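Local coordinates for serine racemase (Enterococcus faecalis, PDB 4ECL), which belongs to the alanine racemase family, pairing a TIM-barrel domain with a second domain built mainly of beta strands, at residues N19-L23 and V220-G226; E32-K38 and V58-A64; T50-E54 and Y75-S79; G69-K74 and K97-T101. All coordinates share one frame; numbering follows the deposited sequence.

In the fold
All four contacts lie in the TIM-barrel part of the chain, and they run from its core outward. Interaction 2 joins two parallel barrel strands by backbone hydrogen bonds and is buried, as is interaction 1, where helix 13-25 packs on the loop after strand 217-220, mostly through apolar groups and one side-chain amide hydrogen bond. The two touch: Val220 pairs with Met34, and Tyr225 OH meets Val36 O. Interactions 3 and 4 are only partly buried and use charged side chains to grip loop backbone, Glu54 accepting from amides and a serine hydroxyl and Arg73 donating to carbonyls. They meet where helix 66-74 runs into its following turn, where Arg73 NH1 bonds Ser79 O.

Interaction 1: residues N19-L23 and V220-G226; sequences NVNTL and VGVALYG. With SO4 (sulfate ion), chain G.
The loop that leaves TIM-barrel strand 217-220 is covered by helix 13-25, with Asn19, Val20 and Leu23 of one helix face meeting Val220, Ala223 and Leu224. One hydrogen bond joins the segments: Asn19 ND2 donates to Leu224 O at 3.0 Å, with an N-H...O angle of 152°. The amide nitrogen sits well above the carbonyl plane, 54° out of it. Because Asn19 OD1 accepts from Arg242 N, both ends of the amide are used, which fixes its flip and ties the helix to two points of the same long connection.

The remainder is apolar. Leu224 starts out from its backbone away from the helix, but its CG is anti to the backbone N (chi1 179°), and the chain turns CD1 back to lie 3.6 Å from Val20 CG2; the two side chains run alongside each other in the same direction. Leu23 reaches in with both branches. Its CD1 rests 3.8 Å from Leu224 CA and 4.3 Å from Val220 CG2, whereas Leu23 CD2 meets Ala223 CB at 4.1 Å.

The other side of the loop faces a sulfate ion. Gly221 N donates to sulfate O2 at 2.9 Å and Val222 N to sulfate O3 at 2.9 Å; Ser204 OG and Tyr42 OH also hydrogen-bond the sulfate. This probably corresponds to the site that holds the phosphate of pyridoxal phosphate in alanine racemases. The chemistry is thus divided: backbone N-H groups of the loop bind the anion, while apolar side chains and one side-chain amide hydrogen bond seat the same loop on the helix.

Interaction 2: residues E32-K38 and V58-A64; sequences ELMAVVK and VSSFAVA
Ala35 and Val37 of one strand and Ser60 and Ala62 of the other provide the backbone bonds between strands 32-36 and 60-63, neighbouring parallel strands of the TIM barrel and the two strands of a beta-alpha-beta unit. Their axes diverge by 33°. Ala35 N donates to Ser60 O at 2.9 Å, Ala62 N returns a bond to Ala35 O at 3.0 Å, and Val37 N donates to Ala62 O at 2.9 Å, which is the regular parallel pattern.

Met34, a selenomethionine, traces one face of the pair. Its CB lies 4.0 Å from Ser60 OG, and its CG closes on that oxygen to 3.7 Å. SE then packs 3.9 Å from Ala62 CB. A bend about the CG-SE bond (chi3 -82°) folds the methyl back, so that Met34 CE ends 3.3 Å from Ser60 OG, a hydroxyl whose polar partner is Glu80. On the opposite face Ala35 CB and Val37 CG1 both approach Phe61 CD1, under helix 46-55. Past the strand end, Lys38 NZ forms a salt bridge with Asp315 of the second subunit.

At the other end a water bridges the strands, donating to Glu32 OE2 and Leu33 O and accepting from Ser59 N. Beside it, Ser59 OG donates to Glu32 OE2 at 2.8 Å, coming from above the carboxylate, 45° out of its plane.

Interaction 3: residues T50-E54 and Y75-S79; sequences TTYLE and YGISS
Glu54 OE1 collects three hydrogen bonds from Ser78 and Ser79. Ser78 N, at 3.0 Å from Glu54 OE1, uses the syn lone pair; Ser79 N, 2.9 Å from the same oxygen, arrives nearly along its C-O axis; and Ser79 OG donates at 2.7 Å from the anti side, 17° out of the carboxylate plane. Ser78 N also makes a weak hydrogen bond to Glu54 OE2. So many donors around one oxygen would be expected to favour the ionised carboxylate. Glu54 gets there because its CG stands anti to the backbone N (chi1 -174°) and the chain beyond is extended, reaching straight from the helix to the loop.

Next to this polar cluster lies Ile77, whose CG2 is 3.6 Å from Glu54 OE1. The side chains of Ile77 and Thr50 cross at about a right angle, with Ile77 CD1 3.5 Å from Thr50 CG2. On the next residue of the helix, Thr51 CG2 packs 3.9 Å from Tyr75 O. These contacts join outer helix 46-55 of the TIM barrel to the loop that follows helix 66-74; that helix ends in a Schellman motif at Gly76, with positive phi. That turn sends the chain toward strand 80-83 and presents the amides of Ser78 and Ser79 to the glutamate.

Further out, Phe61 of strand 60-63 packs against Thr50, Ile77 and Ser79 alike.

Interaction 4: residues G69-K74 and K97-T101; sequences GIRLRK and KYELT
The ring of Tyr98 carries Ile70 on one face and the aliphatic part of Lys97 on the other. Ile70 CG2 makes a CH-pi contact 4.1 Å from the ring centroid, offset toward the rim, and Ile70 CG1 reaches Tyr98 CD2 at 3.5 Å; Lys97 CG lies over the centre of the opposite face.

The second flat group, the guanidinium of Arg73, is turned 35° from the ring and is used at its edge. Arg73 NE donates to Tyr98 O at 2.8 Å, almost straight at 168°, and Arg73 NH2 donates to Glu99 O at 3.1 Å. Both oxygens lie in the guanidinium plane. A bend at chi2 (-57°) folds the arginine along the loop, while its NH1 binds Ser79 O and Ile77 O, so carbonyls of two loops fix the orientation of the guanidinium plane.

Beside these groups, Leu100 CD1 packs 4.0 Å from Ile70 CG1, and Leu100 CD2 lies 3.9 Å from Gly69 O, where the helix backbone comes close. Arg73 thereby binds the turn in which helix 92-97 ends, a Schellman motif with Glu99 at positive phi and Leu100 N bonded back to Leu95 O, joining successive helix-to-strand turns of the TIM barrel.

Interaction 1: residues N19-L23 and V220-G226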
# COMPACT_ATOMS: atom_id res chain seq x y z
N ASN A 19 -23.94 -8.99 6.44
CA ASN A 19 -23.69 -9.18 5.01
C ASN A 19 -23.71 -10.64 4.59
O ASN A 19 -24.33 -10.98 3.58
CB ASN A 19 -22.37 -8.51 4.60
CG ASN A 19 -22.42 -7.01 4.77
OD1 ASN A 19 -23.50 -6.42 4.85
ND2 ASN A 19 -21.25 -6.37 4.83
N VAL A 20 -23.06 -11.49 5.37
CA VAL A 20 -23.03 -12.93 5.09
C VAL A 20 -24.44 -13.50 5.00
O VAL A 20 -24.77 -14.25 4.07
CB VAL A 20 -22.21 -13.70 6.13
CG1 VAL A 20 -22.53 -15.17 6.09
CG2 VAL A 20 -20.71 -13.48 5.89
N ASN A 21 -25.28 -13.14 5.96
CA ASN A 21 -26.68 -13.57 5.94
C ASN A 21 -27.46 -13.01 4.76
O ASN A 21 -28.24 -13.73 4.14
CB ASN A 21 -27.39 -13.21 7.25
CG ASN A 21 -26.94 -14.08 8.42
OD1 ASN A 21 -26.76 -15.29 8.28
ND2 ASN A 21 -26.75 -13.45 9.58
N THR A 22 -27.27 -11.73 4.47
CA THR A 22 -28.00 -11.08 3.39
C THR A 22 -27.65 -11.72 2.06
O THR A 22 -28.52 -11.94 1.20
CB THR A 22 -27.70 -9.58 3.31
OG1 THR A 22 -28.15 -8.93 4.51
CG2 THR A 22 -28.40 -8.95 2.11
N LEU A 23 -26.38 -12.03 1.90
CA LEU A 23 -25.89 -12.62 0.67
C LEU A 23 -26.38 -14.06 0.50
O LEU A 23 -26.84 -14.44 -0.57
CB LEU A 23 -24.35 -12.54 0.63
CG LEU A 23 -23.79 -11.13 0.44
CD1 LEU A 23 -22.29 -11.09 0.67
CD2 LEU A 23 -24.14 -10.56 -0.94
N VAL A 220 -17.69 -14.08 -3.28
CA VAL A 220 -18.05 -12.72 -2.93
C VAL A 220 -16.88 -11.92 -2.37
O VAL A 220 -16.22 -12.32 -1.41
CB VAL A 220 -19.30 -12.67 -2.01
CG1 VAL A 220 -20.50 -13.27 -2.73
CG2 VAL A 220 -19.04 -13.46 -0.75
N GLY A 221 -16.61 -10.78 -3.01
CA GLY A 221 -15.55 -9.88 -2.58
C GLY A 221 -16.14 -8.62 -1.99
O GLY A 221 -16.53 -8.61 -0.82
N VAL A 222 -16.22 -7.56 -2.79
CA VAL A 222 -16.65 -6.26 -2.27
C VAL A 222 -18.01 -6.29 -1.56
O VAL A 222 -18.18 -5.60 -0.56
CB VAL A 222 -16.68 -5.16 -3.37
CG1 VAL A 222 -15.27 -4.85 -3.84
CG2 VAL A 222 -17.59 -5.57 -4.55
N ALA A 223 -18.96 -7.08 -2.06
CA ALA A 223 -20.28 -7.14 -1.45
C ALA A 223 -20.18 -7.64 -0.01
O ALA A 223 -20.90 -7.16 0.87
CB ALA A 223 -21.24 -8.04 -2.26
N LEU A 224 -19.29 -8.60 0.22
CA LEU A 224 -19.12 -9.14 1.56
C LEU A 224 -18.70 -8.04 2.54
O LEU A 224 -19.05 -8.06 3.72
CB LEU A 224 -18.07 -10.24 1.53
CG LEU A 224 -17.73 -10.94 2.84
CD1 LEU A 224 -18.87 -11.81 3.28
CD2 LEU A 224 -16.44 -11.75 2.72
N TYR A 225 -17.96 -7.06 2.02
CA TYR A 225 -17.43 -5.98 2.86
C TYR A 225 -18.35 -4.77 2.90
O TYR A 225 -18.05 -3.75 3.53
CB TYR A 225 -16.01 -5.62 2.41
CG TYR A 225 -15.09 -6.83 2.42
CD1 TYR A 225 -14.74 -7.44 3.61
CD2 TYR A 225 -14.60 -7.36 1.24
CE1 TYR A 225 -13.92 -8.55 3.64
CE2 TYR A 225 -13.76 -8.47 1.25
CZ TYR A 225 -13.43 -9.06 2.46
OH TYR A 225 -12.61 -10.17 2.49
N GLY A 226 -19.49 -4.88 2.23
CA GLY A 226 -20.55 -3.90 2.36
C GLY A 226 -20.28 -2.62 1.60
O GLY A 226 -20.82 -1.56 1.91
S SO4 G . -15.54 -8.96 -6.31
O1 SO4 G . -14.56 -9.92 -6.82
O2 SO4 G . -16.63 -9.69 -5.65
O3 SO4 G . -14.87 -8.09 -5.35
O4 SO4 G . -16.05 -8.16 -7.41

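Interaction 2: residues E32-K38 and V58-A64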
# COMPACT_ATOMS: atom_id res chain seq x y z
N GLU A 32 -23.09 -22.23 -2.32
CA GLU A 32 -22.29 -21.88 -1.16
C GLU A 32 -21.55 -20.55 -1.33
O GLU A 32 -21.06 -20.21 -2.41
CB GLU A 32 -21.31 -23.01 -0.85
CG GLU A 32 -20.80 -23.01 0.57
CD GLU A 32 -19.75 -24.07 0.82
OE1 GLU A 32 -19.75 -25.08 0.08
OE2 GLU A 32 -18.92 -23.88 1.74
N LEU A 33 -21.49 -19.78 -0.25
CA LEU A 33 -20.75 -18.53 -0.25
C LEU A 33 -19.25 -18.82 -0.21
O LEU A 33 -18.76 -19.48 0.71
CB LEU A 33 -21.20 -17.66 0.94
CG LEU A 33 -20.73 -16.21 0.95
CD1 LEU A 33 -21.69 -15.33 1.77
CD2 LEU A 33 -19.30 -16.09 1.49
N MSE A 34 -18.52 -18.36 -1.23
CA MSE A 34 -17.06 -18.45 -1.20
C MSE A 34 -16.48 -17.07 -0.90
O MSE A 34 -16.48 -16.18 -1.76
CB MSE A 34 -16.47 -19.00 -2.50
CG MSE A 34 -14.97 -19.20 -2.42
SE MSE A 34 -14.15 -19.92 -4.03
CE MSE A 34 -14.54 -21.82 -3.77
N ALA A 35 -16.00 -16.90 0.33
CA ALA A 35 -15.57 -15.60 0.76
C ALA A 35 -14.19 -15.33 0.19
O ALA A 35 -13.24 -16.08 0.43
CB ALA A 35 -15.56 -15.53 2.28
N VAL A 36 -14.08 -14.26 -0.58
CA VAL A 36 -12.81 -13.89 -1.18
C VAL A 36 -12.01 -13.04 -0.18
O VAL A 36 -12.38 -11.89 0.09
CB VAL A 36 -13.05 -13.09 -2.46
CG1 VAL A 36 -11.72 -12.67 -3.09
CG2 VAL A 36 -13.88 -13.92 -3.44
N VAL A 37 -10.95 -13.61 0.38
CA VAL A 37 -10.22 -12.93 1.46
C VAL A 37 -8.78 -12.57 1.09
O VAL A 37 -7.94 -12.35 1.97
CB VAL A 37 -10.26 -13.76 2.77
CG1 VAL A 37 -11.69 -13.80 3.33
CG2 VAL A 37 -9.74 -15.18 2.56
N LYS A 38 -8.50 -12.52 -0.21
CA LYS A 38 -7.17 -12.15 -0.71
C LYS A 38 -6.84 -10.69 -0.37
O LYS A 38 -7.74 -9.91 -0.06
CB LYS A 38 -7.12 -12.35 -2.22
CG LYS A 38 -8.19 -11.61 -2.96
CD LYS A 38 -8.16 -11.89 -4.45
CE LYS A 38 -9.11 -10.96 -5.18
NZ LYS A 38 -9.03 -11.09 -6.66
N VAL A 58 -19.27 -19.70 7.47
CA VAL A 58 -18.72 -19.71 6.11
C VAL A 58 -17.74 -20.88 6.05
O VAL A 58 -16.90 -21.03 6.93
CB VAL A 58 -17.99 -18.40 5.78
CG1 VAL A 58 -17.27 -18.51 4.43
CG2 VAL A 58 -18.96 -17.22 5.79
N SER A 59 -17.86 -21.71 5.02
CA SER A 59 -17.04 -22.91 4.92
C SER A 59 -16.26 -23.03 3.61
O SER A 59 -15.89 -24.13 3.19
CB SER A 59 -17.91 -24.14 5.13
OG SER A 59 -19.16 -23.97 4.48
N SER A 60 -16.01 -21.90 2.97
CA SER A 60 -15.26 -21.85 1.71
C SER A 60 -14.58 -20.48 1.52
O SER A 60 -15.24 -19.44 1.61
CB SER A 60 -16.20 -22.15 0.54
OG SER A 60 -15.47 -22.41 -0.64
N PHE A 61 -13.28 -20.50 1.24
CA PHE A 61 -12.49 -19.27 1.07
C PHE A 61 -11.65 -19.28 -0.20
O PHE A 61 -11.18 -20.33 -0.64
CB PHE A 61 -11.59 -19.03 2.30
CG PHE A 61 -12.36 -18.92 3.59
CD1 PHE A 61 -12.89 -17.71 3.98
CD2 PHE A 61 -12.60 -20.04 4.36
CE1 PHE A 61 -13.64 -17.61 5.13
CE2 PHE A 61 -13.35 -19.95 5.52
CZ PHE A 61 -13.87 -18.74 5.91
N ALA A 62 -11.46 -18.10 -0.79
CA ALA A 62 -10.59 -17.91 -1.95
C ALA A 62 -9.47 -16.93 -1.59
O ALA A 62 -9.71 -15.90 -0.98
CB ALA A 62 -11.39 -17.36 -3.11
N VAL A 63 -8.23 -17.26 -1.98
CA VAL A 63 -7.10 -16.37 -1.79
C VAL A 63 -6.38 -16.22 -3.12
O VAL A 63 -6.63 -16.98 -4.04
CB VAL A 63 -6.10 -16.93 -0.78
CG1 VAL A 63 -6.64 -16.78 0.63
CG2 VAL A 63 -5.81 -18.38 -1.10
N ALA A 64 -5.49 -15.24 -3.22
CA ALA A 64 -4.77 -15.03 -4.47
C ALA A 64 -3.56 -15.95 -4.62
O ALA A 64 -3.18 -16.31 -5.74
CB ALA A 64 -4.33 -13.57 -4.62
O HOH W 1 -19.70 -21.00 2.76

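Interaction 3: residues T50-E54 and Y75-S79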
# COMPACT_ATOMS: atom_id res chain seq x y z
N THR A 50 -11.29 -13.67 8.43
CA THR A 50 -11.47 -15.07 8.09
C THR A 50 -11.81 -15.95 9.30
O THR A 50 -12.67 -16.83 9.20
CB THR A 50 -10.25 -15.65 7.33
OG1 THR A 50 -9.86 -14.74 6.28
CG2 THR A 50 -10.60 -16.97 6.70
N THR A 51 -11.16 -15.72 10.44
CA THR A 51 -11.51 -16.50 11.63
C THR A 51 -12.98 -16.26 12.02
O THR A 51 -13.70 -17.19 12.38
CB THR A 51 -10.58 -16.19 12.82
OG1 THR A 51 -10.62 -14.79 13.09
CG2 THR A 51 -9.15 -16.59 12.50
N TYR A 52 -13.43 -15.01 11.91
CA TYR A 52 -14.81 -14.69 12.24
C TYR A 52 -15.78 -15.31 11.21
O TYR A 52 -16.83 -15.84 11.58
CB TYR A 52 -15.03 -13.17 12.34
CG TYR A 52 -16.41 -12.80 12.86
CD1 TYR A 52 -16.70 -12.89 14.22
CD2 TYR A 52 -17.42 -12.37 12.00
CE1 TYR A 52 -17.95 -12.56 14.70
CE2 TYR A 52 -18.68 -12.04 12.48
CZ TYR A 52 -18.93 -12.14 13.83
OH TYR A 52 -20.17 -11.82 14.33
N LEU A 53 -15.42 -15.24 9.93
CA LEU A 53 -16.25 -15.84 8.89
C LEU A 53 -16.45 -17.33 9.12
O LEU A 53 -17.57 -17.84 9.01
CB LEU A 53 -15.64 -15.62 7.51
CG LEU A 53 -15.70 -14.17 7.03
CD1 LEU A 53 -15.07 -14.03 5.64
CD2 LEU A 53 -17.15 -13.67 7.06
N GLU A 54 -15.36 -18.03 9.44
CA GLU A 54 -15.46 -19.45 9.76
C GLU A 54 -16.29 -19.66 11.03
O GLU A 54 -17.04 -20.63 11.15
CB GLU A 54 -14.08 -20.09 9.91
CG GLU A 54 -14.13 -21.59 10.10
CD GLU A 54 -12.79 -22.26 9.83
OE1 GLU A 54 -12.60 -22.78 8.71
OE2 GLU A 54 -11.93 -22.29 10.73
N TYR A 75 -3.74 -19.66 10.81
CA TYR A 75 -4.71 -18.95 11.65
C TYR A 75 -5.74 -19.91 12.24
O TYR A 75 -6.60 -19.50 13.02
CB TYR A 75 -5.44 -17.86 10.85
CG TYR A 75 -4.56 -16.73 10.37
CD1 TYR A 75 -3.34 -16.46 11.00
CD2 TYR A 75 -4.94 -15.93 9.31
CE1 TYR A 75 -2.53 -15.42 10.57
CE2 TYR A 75 -4.14 -14.89 8.86
CZ TYR A 75 -2.93 -14.64 9.50
OH TYR A 75 -2.14 -13.61 9.06
N GLY A 76 -5.67 -21.17 11.85
CA GLY A 76 -6.62 -22.17 12.33
C GLY A 76 -7.80 -22.41 11.40
O GLY A 76 -8.77 -23.07 11.78
N ILE A 77 -7.73 -21.87 10.18
CA ILE A 77 -8.81 -22.05 9.22
C ILE A 77 -8.82 -23.51 8.75
O ILE A 77 -7.81 -24.03 8.31
CB ILE A 77 -8.69 -21.10 8.03
CG1 ILE A 77 -8.81 -19.65 8.51
CG2 ILE A 77 -9.79 -21.38 7.02
CD1 ILE A 77 -10.11 -19.38 9.25
N SER A 78 -9.97 -24.16 8.87
CA SER A 78 -10.05 -25.58 8.56
C SER A 78 -10.89 -25.84 7.32
O SER A 78 -10.86 -26.95 6.77
CB SER A 78 -10.65 -26.34 9.74
OG SER A 78 -12.02 -25.99 9.89
N SER A 79 -11.63 -24.83 6.88
CA SER A 79 -12.47 -24.96 5.69
C SER A 79 -11.66 -25.04 4.40
O SER A 79 -10.44 -24.81 4.39
CB SER A 79 -13.45 -23.80 5.60
OG SER A 79 -14.24 -23.74 6.77
O HOH W 2 -11.67 -24.20 12.19

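Interaction 4: residues G69-K74 and K97-T101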
# COMPACT_ATOMS: atom_id res chain seq x y z
N GLY A 69 -2.94 -18.69 1.46
CA GLY A 69 -3.58 -19.94 1.87
C GLY A 69 -2.92 -20.60 3.07
O GLY A 69 -3.60 -21.05 4.00
N ILE A 70 -1.59 -20.67 3.04
CA ILE A 70 -0.84 -21.23 4.15
C ILE A 70 -1.06 -20.41 5.44
O ILE A 70 -1.24 -20.97 6.53
CB ILE A 70 0.66 -21.31 3.79
CG1 ILE A 70 0.89 -22.37 2.72
CG2 ILE A 70 1.50 -21.66 5.00
CD1 ILE A 70 2.35 -22.49 2.32
N ARG A 71 -1.08 -19.08 5.31
CA ARG A 71 -1.37 -18.21 6.45
C ARG A 71 -2.73 -18.52 7.08
O ARG A 71 -2.85 -18.58 8.30
CB ARG A 71 -1.29 -16.74 6.06
CG ARG A 71 0.14 -16.20 6.08
CD ARG A 71 0.23 -14.85 5.41
NE ARG A 71 -0.55 -13.84 6.11
CZ ARG A 71 -1.15 -12.81 5.52
NH1 ARG A 71 -1.08 -12.67 4.20
NH2 ARG A 71 -1.84 -11.94 6.25
N LEU A 72 -3.74 -18.75 6.24
CA LEU A 72 -5.07 -19.09 6.74
C LEU A 72 -5.03 -20.35 7.58
O LEU A 72 -5.61 -20.40 8.66
CB LEU A 72 -6.06 -19.27 5.60
CG LEU A 72 -6.35 -17.99 4.82
CD1 LEU A 72 -7.53 -18.22 3.90
CD2 LEU A 72 -6.66 -16.88 5.82
N ARG A 73 -4.32 -21.36 7.08
CA ARG A 73 -4.15 -22.62 7.81
C ARG A 73 -3.48 -22.38 9.16
O ARG A 73 -3.83 -23.02 10.15
CB ARG A 73 -3.32 -23.61 6.98
CG ARG A 73 -4.03 -24.19 5.75
CD ARG A 73 -5.33 -24.87 6.13
NE ARG A 73 -5.95 -25.57 5.01
CZ ARG A 73 -7.26 -25.70 4.82
NH1 ARG A 73 -8.10 -25.16 5.69
NH2 ARG A 73 -7.73 -26.36 3.76
N LYS A 74 -2.52 -21.46 9.19
CA LYS A 74 -1.83 -21.13 10.43
C LYS A 74 -2.75 -20.35 11.37
O LYS A 74 -2.55 -20.36 12.58
CB LYS A 74 -0.55 -20.34 10.16
CG LYS A 74 0.56 -21.17 9.51
CD LYS A 74 1.66 -20.29 8.93
CE LYS A 74 2.77 -21.13 8.27
NZ LYS A 74 3.80 -20.30 7.56
N LYS A 97 0.25 -30.74 1.71
CA LYS A 97 0.31 -30.75 3.17
C LYS A 97 -0.70 -29.81 3.81
O LYS A 97 -1.29 -30.12 4.85
CB LYS A 97 1.72 -30.40 3.66
CG LYS A 97 1.78 -29.90 5.11
CD LYS A 97 3.22 -29.79 5.61
CE LYS A 97 4.07 -28.98 4.65
NZ LYS A 97 5.51 -29.39 4.69
N TYR A 98 -0.89 -28.65 3.20
CA TYR A 98 -1.84 -27.68 3.73
C TYR A 98 -3.23 -27.81 3.12
O TYR A 98 -4.10 -26.96 3.37
CB TYR A 98 -1.31 -26.25 3.56
CG TYR A 98 -0.11 -25.98 4.44
CD1 TYR A 98 -0.21 -26.03 5.83
CD2 TYR A 98 1.13 -25.68 3.89
CE1 TYR A 98 0.88 -25.79 6.64
CE2 TYR A 98 2.23 -25.43 4.69
CZ TYR A 98 2.10 -25.49 6.07
OH TYR A 98 3.20 -25.24 6.87
N GLU A 99 -3.43 -28.88 2.35
CA GLU A 99 -4.74 -29.20 1.78
C GLU A 99 -5.37 -28.01 1.08
O GLU A 99 -6.55 -27.74 1.22
CB GLU A 99 -5.69 -29.72 2.84
CG GLU A 99 -5.37 -31.10 3.38
CD GLU A 99 -6.42 -31.58 4.38
OE1 GLU A 99 -6.04 -32.11 5.45
OE2 GLU A 99 -7.63 -31.43 4.09
N LEU A 100 -4.56 -27.28 0.32
CA LEU A 100 -5.06 -26.15 -0.44
C LEU A 100 -5.55 -26.61 -1.80
O LEU A 100 -4.97 -27.51 -2.39
CB LEU A 100 -3.94 -25.12 -0.57
CG LEU A 100 -3.43 -24.72 0.82
CD1 LEU A 100 -2.21 -23.83 0.74
CD2 LEU A 100 -4.55 -24.04 1.62
N THR A 101 -6.63 -26.01 -2.29
CA THR A 101 -7.15 -26.32 -3.61
C THR A 101 -6.52 -25.34 -4.60
O THR A 101 -6.55 -24.12 -4.35
CB THR A 101 -8.69 -26.19 -3.65
OG1 THR A 101 -9.27 -27.02 -2.64
CG2 THR A 101 -9.22 -26.62 -5.01